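Long-range contact in proline dehydrogenase (Bradyrhizobium diazoefficiens, PDB 4Q72), which probably oxidizes proline to glutamate in two steps, using an FAD-dependent proline dehydrogenase and an NAD-dependent aldehyde dehydrogenase joined in one chain: residues S193-G198 / S237-A242. The protein carries 1 engineered substitution. Residues are numbered along the deposited sequence; the frame is centred on the assembly and turned at random.
Sequences SFDMLG and SVKLSA
Phe194 and Ser237 join two neighbouring parallel strands, 193-196 and 235-238, at their C-terminal ends in the beta-alpha barrel of the proline dehydrogenase domain; helix 204-223 makes the crossover between them. The amide of Ser237 donates to Phe194 O over 2.9 Å, with an N-H...O angle of 157°. After this bond the backbones bow apart and come together again at Gly198 and Ala242, and in between side chains touch carbonyls of the other segment. CB and CG of Met196 lie against the carbonyl oxygen of Ser237, with CG 3.4 Å from that O, while the bends at chi2 and chi3 lead its end away from 237-242; the side chain also touches Tyr214 of the crossover helix. Further along, the aliphatic part of Lys239 runs past the carbonyl of Gly198, its CD 3.4 Å from Gly198 O, and the methyl of Ala242 rests on the same carbonyl group, with CB 4.0 Å from Gly198 C. Asp195 and Ser237 project to the same face of the sheet. With its CG opposite the backbone N (chi1 -179°), Asp195 brings OD1 to 4.5 Å from Lys239 NZ, too far for a salt bridge; OD2 bonds to Tyr455. Lys239 instead pairs with Asp280, which also bonds Ser237 OG, as does the FAD-binding Arg341. The salt bridge to Asp280 thus holds the end of a lysine side chain whose nearest approach to the FAD is about 5 Å.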
# COMPACT_ATOMS: atom_id res chain seq x y z
N SER A 193 58.15 -0.08 -13.20
CA SER A 193 58.07 -1.44 -13.68
C SER A 193 57.05 -1.46 -14.84
O SER A 193 56.32 -0.48 -15.03
CB SER A 193 57.68 -2.37 -12.54
OG SER A 193 58.65 -2.30 -11.52
N PHE A 194 57.01 -2.54 -15.61
CA PHE A 194 56.17 -2.57 -16.81
C PHE A 194 54.97 -3.46 -16.59
O PHE A 194 55.11 -4.65 -16.32
CB PHE A 194 56.93 -3.06 -18.06
CG PHE A 194 58.02 -2.13 -18.54
CD1 PHE A 194 58.24 -0.88 -17.94
CD2 PHE A 194 58.85 -2.51 -19.60
CE1 PHE A 194 59.26 -0.04 -18.38
CE2 PHE A 194 59.89 -1.66 -20.05
CZ PHE A 194 60.09 -0.43 -19.44
N ASP A 195 53.79 -2.88 -16.72
CA ASP A 195 52.55 -3.63 -16.80
C ASP A 195 52.26 -3.79 -18.29
O ASP A 195 51.75 -2.87 -18.94
CB ASP A 195 51.42 -2.84 -16.11
CG ASP A 195 50.07 -3.57 -16.13
OD1 ASP A 195 50.03 -4.81 -16.33
OD2 ASP A 195 49.04 -2.89 -15.95
N MET A 196 52.62 -4.93 -18.85
CA MET A 196 52.51 -5.10 -20.30
C MET A 196 51.05 -5.20 -20.77
O MET A 196 50.23 -5.89 -20.16
CB MET A 196 53.31 -6.32 -20.76
CG MET A 196 54.77 -6.31 -20.28
SD MET A 196 55.74 -4.91 -20.87
CE MET A 196 55.61 -5.15 -22.65
N LEU A 197 50.73 -4.55 -21.87
CA LEU A 197 49.37 -4.49 -22.38
C LEU A 197 48.72 -5.84 -22.79
O LEU A 197 47.50 -6.01 -22.71
CB LEU A 197 49.32 -3.54 -23.56
CG LEU A 197 49.43 -2.04 -23.29
CD1 LEU A 197 49.03 -1.27 -24.56
CD2 LEU A 197 48.59 -1.63 -22.09
N GLY A 198 49.52 -6.77 -23.28
CA GLY A 198 48.95 -7.96 -23.88
C GLY A 198 48.09 -8.89 -23.03
O GLY A 198 48.34 -9.09 -21.83
N SER A 237 55.24 -7.44 -15.62
CA SER A 237 54.02 -8.23 -15.47
C SER A 237 53.69 -8.99 -16.75
O SER A 237 53.75 -8.44 -17.86
CB SER A 237 52.85 -7.33 -15.12
OG SER A 237 52.60 -7.37 -13.73
N VAL A 238 53.31 -10.25 -16.57
CA VAL A 238 53.09 -11.18 -17.66
C VAL A 238 51.74 -11.90 -17.51
O VAL A 238 51.33 -12.22 -16.40
CB VAL A 238 54.27 -12.16 -17.73
CG1 VAL A 238 53.84 -13.50 -18.21
CG2 VAL A 238 55.39 -11.57 -18.63
N LYS A 239 51.05 -12.11 -18.63
CA LYS A 239 49.76 -12.81 -18.61
C LYS A 239 49.82 -14.15 -19.36
O LYS A 239 50.20 -14.20 -20.53
CB LYS A 239 48.66 -11.93 -19.21
CG LYS A 239 48.08 -10.92 -18.24
CD LYS A 239 46.93 -10.14 -18.87
CE LYS A 239 46.35 -9.13 -17.89
NZ LYS A 239 47.40 -8.34 -17.17
N LEU A 240 49.46 -15.22 -18.67
CA LEU A 240 49.42 -16.55 -19.31
C LEU A 240 48.55 -16.59 -20.56
O LEU A 240 48.89 -17.28 -21.51
CB LEU A 240 48.97 -17.62 -18.32
CG LEU A 240 49.89 -17.71 -17.10
CD1 LEU A 240 49.52 -18.85 -16.19
CD2 LEU A 240 51.35 -17.85 -17.56
N SER A 241 47.42 -15.87 -20.57
CA SER A 241 46.56 -15.91 -21.77
C SER A 241 47.21 -15.25 -23.00
O SER A 241 46.79 -15.47 -24.12
CB SER A 241 45.17 -15.28 -21.50
OG SER A 241 45.25 -13.87 -21.32
N ALA A 242 48.23 -14.42 -22.78
CA ALA A 242 48.89 -13.76 -23.89
C ALA A 242 49.84 -14.73 -24.58
O ALA A 242 50.13 -14.60 -25.76
CB ALA A 242 49.65 -12.53 -23.40